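Local coordinates for protein MIP07328p (Drosophila melanogaster, PDB 6FKK) that is a fly semaphorin, an axon guidance cue with chemorepellent activity that acts through semaphorin receptors and is represented here by its extracellular Sema and PSI domains, at residues A[12-17]-A[441-446]; A[413-418]-A[448-453]. One frame throughout, in Å; residues are numbered along the deposited sequence.

Contact 1: A[12-17]-A[441-446]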
ATOM      1  N   LYS A  12     -26.151  -3.073  -4.619  1.00110.38           N
ATOM      2  CA  LYS A  12     -26.718  -3.333  -3.303  1.00108.54           C
ATOM      3  C   LYS A  12     -25.790  -2.833  -2.202  1.00 89.82           C
ATOM      4  O   LYS A  12     -24.563  -2.893  -2.324  1.00 82.60           O
ATOM      5  CB  LYS A  12     -26.991  -4.826  -3.130  1.00120.23           C
ATOM      6  CG  LYS A  12     -25.876  -5.727  -3.635  1.00128.76           C
ATOM      7  CD  LYS A  12     -26.167  -7.187  -3.327  1.00136.84           C
ATOM      8  CE  LYS A  12     -25.239  -8.109  -4.102  1.00138.15           C
ATOM      9  NZ  LYS A  12     -23.808  -7.745  -3.920  1.00139.88           N
ATOM     10  N   GLN A  13     -26.390  -2.332  -1.123  1.00 82.80           N
ATOM     11  CA  GLN A  13     -25.635  -1.839   0.023  1.00 64.71           C
ATOM     12  C   GLN A  13     -25.256  -2.998   0.937  1.00 70.76           C
ATOM     13  O   GLN A  13     -26.088  -3.862   1.237  1.00 76.71           O
ATOM     14  CB  GLN A  13     -26.455  -0.805   0.795  1.00 69.17           C
ATOM     15  CG  GLN A  13     -25.786  -0.286   2.063  1.00 78.46           C
ATOM     16  CD  GLN A  13     -24.850   0.880   1.804  1.00 93.52           C
ATOM     17  OE1 GLN A  13     -25.087   1.695   0.911  1.00 97.21           O
ATOM     18  NE2 GLN A  13     -23.782   0.967   2.588  1.00 92.73           N
ATOM     19  N   ASP A  14     -24.005  -3.012   1.385  1.00 63.12           N
ATOM     20  CA  ASP A  14     -23.510  -4.098   2.217  1.00 75.74           C
ATOM     21  C   ASP A  14     -24.028  -3.961   3.645  1.00 92.99           C
ATOM     22  O   ASP A  14     -24.319  -2.861   4.125  1.00 94.97           O
ATOM     23  CB  ASP A  14     -21.979  -4.125   2.206  1.00 65.07           C
ATOM     24  CG  ASP A  14     -21.412  -5.467   2.638  1.00 89.68           C
ATOM     25  OD1 ASP A  14     -22.198  -6.334   3.077  1.00 98.19           O
ATOM     26  OD2 ASP A  14     -20.181  -5.658   2.531  1.00 94.14           O
ATOM     27  N   LYS A  15     -24.145  -5.101   4.324  1.00110.65           N
ATOM     28  CA  LYS A  15     -24.663  -5.151   5.691  1.00116.69           C
ATOM     29  C   LYS A  15     -23.614  -4.594   6.645  1.00117.59           C
ATOM     30  O   LYS A  15     -22.656  -5.281   7.006  1.00128.91           O
ATOM     31  CB  LYS A  15     -25.039  -6.583   6.060  1.00118.35           C
ATOM     32  CG  LYS A  15     -25.631  -6.739   7.452  1.00128.70           C
ATOM     33  CD  LYS A  15     -26.980  -6.045   7.565  1.00137.65           C
ATOM     34  CE  LYS A  15     -27.580  -6.232   8.949  1.00134.06           C
ATOM     35  NZ  LYS A  15     -28.904  -5.560   9.077  1.00135.30           N
ATOM     36  N   VAL A  16     -23.793  -3.341   7.062  1.00103.34           N
ATOM     37  CA  VAL A  16     -22.846  -2.700   7.969  1.00 83.81           C
ATOM     38  C   VAL A  16     -22.989  -3.311   9.356  1.00 91.22           C
ATOM     39  O   VAL A  16     -24.078  -3.315   9.942  1.00 98.76           O
ATOM     40  CB  VAL A  16     -23.064  -1.182   8.006  1.00 70.27           C
ATOM     41  CG1 VAL A  16     -22.251  -0.555   9.132  1.00 63.57           C
ATOM     42  CG2 VAL A  16     -22.692  -0.564   6.669  1.00 61.47           C
ATOM     43  N   LEU A  17     -21.883  -3.828   9.891  1.00 92.22           N
ATOM     44  CA  LEU A  17     -21.879  -4.439  11.215  1.00 82.02           C
ATOM     45  C   LEU A  17     -21.665  -3.407  12.318  1.00 90.25           C
ATOM     46  O   LEU A  17     -22.437  -3.353  13.281  1.00 95.22           O
ATOM     47  CB  LEU A  17     -20.803  -5.527  11.289  1.00 71.27           C
ATOM     48  CG  LEU A  17     -20.941  -6.695  10.308  1.00 82.78           C
ATOM     49  CD1 LEU A  17     -19.872  -7.750  10.566  1.00 84.24           C
ATOM     50  CD2 LEU A  17     -22.334  -7.305  10.382  1.00 90.89           C
ATOM     51  N   MET A 441     -20.154  -4.258  -3.713  1.00 68.30           N
ATOM     52  CA  MET A 441     -21.234  -3.688  -2.923  1.00 69.58           C
ATOM     53  C   MET A 441     -20.874  -2.286  -2.459  1.00 66.29           C
ATOM     54  O   MET A 441     -19.699  -1.955  -2.267  1.00 67.62           O
ATOM     55  CB  MET A 441     -21.551  -4.562  -1.705  1.00 67.79           C
ATOM     56  CG  MET A 441     -21.710  -6.038  -2.018  1.00 78.65           C
ATOM     57  SD  MET A 441     -22.444  -6.934  -0.638  1.00 95.83           S
ATOM     58  CE  MET A 441     -22.192  -8.632  -1.147  1.00116.61           C
ATOM     59  N   GLN A 442     -21.904  -1.464  -2.280  1.00 66.68           N
ATOM     60  CA  GLN A 442     -21.735  -0.136  -1.710  1.00 63.97           C
ATOM     61  C   GLN A 442     -21.604  -0.262  -0.197  1.00 69.13           C
ATOM     62  O   GLN A 442     -22.485  -0.826   0.461  1.00 75.15           O
ATOM     63  CB  GLN A 442     -22.917   0.755  -2.081  1.00 53.00           C
ATOM     64  CG  GLN A 442     -22.735   2.214  -1.710  1.00 63.63           C
ATOM     65  CD  GLN A 442     -21.754   2.920  -2.621  1.00 68.71           C
ATOM     66  OE1 GLN A 442     -21.760   2.715  -3.835  1.00 70.12           O
ATOM     67  NE2 GLN A 442     -20.902   3.756  -2.040  1.00 51.29           N
ATOM     68  N   VAL A 443     -20.508   0.252   0.355  1.00 59.90           N
ATOM     69  CA  VAL A 443     -20.238   0.191   1.785  1.00 52.71           C
ATOM     70  C   VAL A 443     -20.416   1.555   2.444  1.00 61.33           C
ATOM     71  O   VAL A 443     -21.161   1.693   3.414  1.00 72.97           O
ATOM     72  CB  VAL A 443     -18.826  -0.372   2.058  1.00 48.88           C
ATOM     73  CG1 VAL A 443     -18.472  -0.209   3.526  1.00 49.86           C
ATOM     74  CG2 VAL A 443     -18.754  -1.832   1.648  1.00 62.98           C
ATOM     75  N   LEU A 444     -19.734   2.565   1.933  1.00 59.22           N
ATOM     76  CA  LEU A 444     -19.824   3.920   2.455  1.00 52.88           C
ATOM     77  C   LEU A 444     -20.927   4.680   1.737  1.00 66.80           C
ATOM     78  O   LEU A 444     -21.454   4.224   0.719  1.00 71.95           O
ATOM     79  CB  LEU A 444     -18.478   4.619   2.290  1.00 56.43           C
ATOM     80  CG  LEU A 444     -17.280   4.018   3.026  1.00 54.16           C
ATOM     81  CD1 LEU A 444     -16.065   4.923   2.888  1.00 48.47           C
ATOM     82  CD2 LEU A 444     -17.617   3.783   4.488  1.00 56.61           C
ATOM     83  N   PRO A 445     -21.327   5.842   2.260  1.00 70.93           N
ATOM     84  CA  PRO A 445     -22.222   6.719   1.495  1.00 66.24           C
ATOM     85  C   PRO A 445     -21.657   6.997   0.109  1.00 69.77           C
ATOM     86  O   PRO A 445     -20.443   7.099  -0.079  1.00 90.59           O
ATOM     87  CB  PRO A 445     -22.284   7.989   2.349  1.00 67.30           C
ATOM     88  CG  PRO A 445     -22.093   7.493   3.737  1.00 60.82           C
ATOM     89  CD  PRO A 445     -21.129   6.334   3.638  1.00 62.99           C
ATOM     90  N   LEU A 446     -22.563   7.130  -0.865  1.00 65.02           N
ATOM     91  CA  LEU A 446     -22.188   7.131  -2.279  1.00 62.12           C
ATOM     92  C   LEU A 446     -21.113   8.157  -2.621  1.00 75.70           C
ATOM     93  O   LEU A 446     -20.433   8.008  -3.643  1.00 93.92           O
ATOM     94  CB  LEU A 446     -23.429   7.377  -3.143  1.00 63.60           C
ATOM     95  CG  LEU A 446     -23.291   7.106  -4.643  1.00 57.14           C
ATOM     96  CD1 LEU A 446     -23.139   5.617  -4.919  1.00 64.06           C
ATOM     97  CD2 LEU A 446     -24.469   7.682  -5.409  1.00 76.49           C
TER
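K12 to D14 run alongside the end of strand 432-442, and two backbone bonds join them there. The N-H of Q442 is given to O of K12 at 3.0 Å, approaching from above the carbonyl plane. The N-H of D14 reaches O of Q442 at 2.8 Å, almost straight (169°) and within that carbonyl's plane. Q442 thus bonds to the residues before and after Q13, the pattern of a parallel bridge, though a single one, since the chains then diverge. In the seven-bladed Sema propeller this is the place where the N-terminal segment passes the sixth blade before strand 18-21 completes the last blade as its outer strand. Q13 has CG anti to its backbone N, and a bend at chi2 (86°) brings its amide back over the partner: NE2 lies 2.8 Å from O of V443 in a weak, strongly bent bond, while OE1 is 3.6 Å from CG of Q442. A long, flexible amide suits this spot, because CB itself points away. Q442 is bent likewise (chi2 74°), but its amide leaves the interface. There NE2 holds O of L444 at 2.9 Å, with that oxygen in the amide plane, and also D412 O, while OE1 takes a bond from K414; the buried amide is thereby fixed in rotation. M441, extended beyond CG, crosses obliquely between two side chains. Its SD lies 3.7 Å from CG of D14, and its CG 3.3 Å from NZ of K12, whose chain folds in at chi4. An unbranched, polarisable thioether suits a place beside both. D14, with CG anti to the backbone N, lies side by side with V443, CB of D14 being 4.0 Å from CG2 of V443. Its OD1 accepts a weak bond from the N-H of K15.

Contact 2: A[413-418]-A[448-453]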
ATOM      1  N   GLY A 413     -16.893   4.618  -2.808  1.00 55.77           N
ATOM      2  CA  GLY A 413     -17.330   3.965  -1.594  1.00 54.29           C
ATOM      3  C   GLY A 413     -17.670   2.498  -1.749  1.00 58.07           C
ATOM      4  O   GLY A 413     -18.225   1.907  -0.813  1.00 57.68           O
ATOM      5  N   LYS A 414     -17.362   1.895  -2.891  1.00 60.49           N
ATOM      6  CA  LYS A 414     -17.658   0.494  -3.137  1.00 54.57           C
ATOM      7  C   LYS A 414     -16.455  -0.375  -2.793  1.00 56.78           C
ATOM      8  O   LYS A 414     -15.314   0.087  -2.741  1.00 55.25           O
ATOM      9  CB  LYS A 414     -18.056   0.269  -4.598  1.00 46.96           C
ATOM     10  CG  LYS A 414     -19.147   1.195  -5.115  1.00 61.12           C
ATOM     11  CD  LYS A 414     -19.691   0.705  -6.450  1.00 69.94           C
ATOM     12  CE  LYS A 414     -20.579   1.748  -7.108  1.00 71.42           C
ATOM     13  NZ  LYS A 414     -21.647   2.235  -6.192  1.00 83.69           N
ATOM     14  N   VAL A 415     -16.729  -1.657  -2.563  1.00 51.35           N
ATOM     15  CA  VAL A 415     -15.702  -2.648  -2.274  1.00 47.34           C
ATOM     16  C   VAL A 415     -15.894  -3.820  -3.225  1.00 60.73           C
ATOM     17  O   VAL A 415     -17.017  -4.305  -3.399  1.00 74.33           O
ATOM     18  CB  VAL A 415     -15.758  -3.121  -0.809  1.00 41.96           C
ATOM     19  CG1 VAL A 415     -14.800  -4.283  -0.589  1.00 46.71           C
ATOM     20  CG2 VAL A 415     -15.435  -1.968   0.130  1.00 42.32           C
ATOM     21  N   THR A 416     -14.802  -4.273  -3.838  1.00 51.70           N
ATOM     22  CA  THR A 416     -14.833  -5.359  -4.810  1.00 54.39           C
ATOM     23  C   THR A 416     -13.989  -6.519  -4.301  1.00 68.55           C
ATOM     24  O   THR A 416     -12.790  -6.356  -4.052  1.00 76.06           O
ATOM     25  CB  THR A 416     -14.323  -4.889  -6.175  1.00 66.75           C
ATOM     26  OG1 THR A 416     -15.206  -3.892  -6.703  1.00 83.01           O
ATOM     27  CG2 THR A 416     -14.246  -6.058  -7.145  1.00 70.96           C
ATOM     28  N   LYS A 417     -14.618  -7.680  -4.145  1.00 53.92           N
ATOM     29  CA  LYS A 417     -13.916  -8.931  -3.894  1.00 50.62           C
ATOM     30  C   LYS A 417     -13.695  -9.652  -5.216  1.00 47.52           C
ATOM     31  O   LYS A 417     -14.580  -9.668  -6.076  1.00 63.79           O
ATOM     32  CB  LYS A 417     -14.711  -9.843  -2.956  1.00 49.94           C
ATOM     33  CG  LYS A 417     -15.113  -9.248  -1.623  1.00 57.81           C
ATOM     34  CD  LYS A 417     -16.045 -10.215  -0.897  1.00 81.95           C
ATOM     35  CE  LYS A 417     -16.320  -9.789   0.536  1.00 81.37           C
ATOM     36  NZ  LYS A 417     -16.943  -8.441   0.631  1.00 92.56           N
ATOM     37  N   PHE A 418     -12.520 -10.257  -5.373  1.00 38.12           N
ATOM     38  CA  PHE A 418     -12.269 -11.077  -6.551  1.00 38.25           C
ATOM     39  C   PHE A 418     -11.091 -12.002  -6.293  1.00 47.60           C
ATOM     40  O   PHE A 418     -10.233 -11.731  -5.449  1.00 54.35           O
ATOM     41  CB  PHE A 418     -12.017 -10.222  -7.801  1.00 37.70           C
ATOM     42  CG  PHE A 418     -10.678  -9.533  -7.820  1.00 44.22           C
ATOM     43  CD1 PHE A 418     -10.524  -8.274  -7.264  1.00 53.36           C
ATOM     44  CD2 PHE A 418      -9.581 -10.133  -8.419  1.00 42.17           C
ATOM     45  CE1 PHE A 418      -9.297  -7.635  -7.290  1.00 49.69           C
ATOM     46  CE2 PHE A 418      -8.354  -9.501  -8.445  1.00 48.61           C
ATOM     47  CZ  PHE A 418      -8.212  -8.250  -7.881  1.00 50.73           C
ATOM     48  N   THR A 448     -18.555   9.377  -0.276  1.00 82.97           N
ATOM     49  CA  THR A 448     -17.323   9.292   0.495  1.00 73.05           C
ATOM     50  C   THR A 448     -16.346   8.300  -0.137  1.00 59.04           C
ATOM     51  O   THR A 448     -16.744   7.204  -0.546  1.00 64.57           O
ATOM     52  CB  THR A 448     -17.624   8.877   1.936  1.00 80.76           C
ATOM     53  OG1 THR A 448     -18.487   7.735   1.935  1.00101.34           O
ATOM     54  CG2 THR A 448     -18.300  10.016   2.691  1.00 81.52           C
ATOM     55  N   PRO A 449     -15.069   8.660  -0.239  1.00 62.29           N
ATOM     56  CA  PRO A 449     -14.063   7.743  -0.781  1.00 48.72           C
ATOM     57  C   PRO A 449     -13.438   6.868   0.298  1.00 55.85           C
ATOM     58  O   PRO A 449     -13.449   7.186   1.489  1.00 77.03           O
ATOM     59  CB  PRO A 449     -13.010   8.691  -1.381  1.00 44.66           C
ATOM     60  CG  PRO A 449     -13.578  10.095  -1.238  1.00 47.79           C
ATOM     61  CD  PRO A 449     -14.538  10.022  -0.102  1.00 58.44           C
ATOM     62  N   ILE A 450     -12.871   5.751  -0.152  1.00 50.43           N
ATOM     63  CA  ILE A 450     -12.267   4.755   0.725  1.00 52.56           C
ATOM     64  C   ILE A 450     -10.761   4.987   0.758  1.00 51.18           C
ATOM     65  O   ILE A 450     -10.086   4.890  -0.275  1.00 59.61           O
ATOM     66  CB  ILE A 450     -12.600   3.328   0.261  1.00 46.23           C
ATOM     67  CG1 ILE A 450     -14.107   3.078   0.363  1.00 48.20           C
ATOM     68  CG2 ILE A 450     -11.825   2.301   1.072  1.00 40.25           C
ATOM     69  CD1 ILE A 450     -14.526   1.697  -0.073  1.00 42.22           C
ATOM     70  N   ARG A 451     -10.232   5.284   1.944  1.00 47.12           N
ATOM     71  CA  ARG A 451      -8.815   5.592   2.105  1.00 55.14           C
ATOM     72  C   ARG A 451      -7.972   4.343   2.346  1.00 56.46           C
ATOM     73  O   ARG A 451      -6.911   4.182   1.733  1.00 54.93           O
ATOM     74  CB  ARG A 451      -8.629   6.588   3.255  1.00 56.82           C
ATOM     75  CG  ARG A 451      -9.275   7.946   3.012  1.00 53.10           C
ATOM     76  CD  ARG A 451      -8.520   8.737   1.956  1.00 64.88           C
ATOM     77  NE  ARG A 451      -9.076  10.074   1.770  1.00 68.93           N
ATOM     78  CZ  ARG A 451      -9.842  10.431   0.743  1.00 63.45           C
ATOM     79  NH1 ARG A 451     -10.140   9.550  -0.200  1.00 67.68           N
ATOM     80  NH2 ARG A 451     -10.303  11.671   0.654  1.00 46.42           N
ATOM     81  N   GLU A 452      -8.420   3.452   3.229  1.00 53.85           N
ATOM     82  CA  GLU A 452      -7.661   2.258   3.571  1.00 60.73           C
ATOM     83  C   GLU A 452      -8.613   1.094   3.815  1.00 52.79           C
ATOM     84  O   GLU A 452      -9.820   1.277   3.997  1.00 53.68           O
ATOM     85  CB  GLU A 452      -6.781   2.483   4.808  1.00 75.25           C
ATOM     86  CG  GLU A 452      -5.523   3.295   4.547  1.00 81.54           C
ATOM     87  CD  GLU A 452      -4.916   3.846   5.822  1.00 93.99           C
ATOM     88  OE1 GLU A 452      -5.687   4.245   6.720  1.00 95.99           O
ATOM     89  OE2 GLU A 452      -3.671   3.881   5.928  1.00 97.76           O
ATOM     90  N   LEU A 453      -8.048  -0.113   3.818  1.00 45.25           N
ATOM     91  CA  LEU A 453      -8.783  -1.336   4.118  1.00 38.99           C
ATOM     92  C   LEU A 453      -7.958  -2.184   5.072  1.00 46.69           C
ATOM     93  O   LEU A 453      -6.772  -2.425   4.825  1.00 67.28           O
ATOM     94  CB  LEU A 453      -9.096  -2.132   2.847  1.00 45.74           C
ATOM     95  CG  LEU A 453     -10.084  -1.518   1.854  1.00 48.94           C
ATOM     96  CD1 LEU A 453     -10.318  -2.460   0.683  1.00 42.95           C
ATOM     97  CD2 LEU A 453     -11.394  -1.180   2.545  1.00 50.52           C
TER
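The flat groups that meet here are peptide units rather than rings. The G413-K414 peptide has one face covered by the end of I450, whose CD1 stands almost directly above C of G413 at 3.7 Å. CG1 follows over the same face, 3.9 Å from CA of G413. CD1 also stands above the plane of the K414-V415 peptide, 3.2 Å from O of K414. One peptide earlier, N of G413 comes to 3.4 Å from O of T448, but the angle is too poor for a hydrogen bond. I450 gets there by pointing toward the strand with CG1 anti to the carbonyl carbon (chi1 -64°) and a fully extended tip. There CD1 meets CG2 of V415 at 3.8 Å, the two side chains crossing at about a right angle; the beta-branched valine suits a strand and offers a methyl on that side. Glycine suits position 413, where phi is 105° and a side chain would run into the carbonyl of D412 and the backbone of T448. K414 turns away, its ammonium bonded to Q442. I450 also packs on A388, V464 and L444, and V415 on L462 and V464. An alanine in place of I450 would lose CG2 and the CG1-CD1 arm that covers the G413-K414 peptide and meets V415, and would probably loosen the packing between the two sheets. Just beyond, R451 and E452 form a classic beta bulge opposite V465. This is the blade-to-blade packing of a beta-propeller, in which the link from one outer strand to the next inner strand lies against the preceding sheet.

From the N terminus, residues 12-17 come first and lead into strand 18-21, which joins the sheet of strands 452-456, 461-465 and 469-474. Contact 1 closes a circuit of 423 intervening residues, virtually the whole propeller, by bringing this entry beside the end of strand 432-442. Segment 413-418 leads into strand 414-423, the neighbour of 432-442, and contact 2 closes a short loop of 29 residues from there to 448-453. The segments alternate along the chain, so the two contacts cross. They also touch, through M441 with V415 and Q442 with K414. Together they tie the sixth blade to the last one: contact 1 from the N-terminal side, contact 2 through the connecting link.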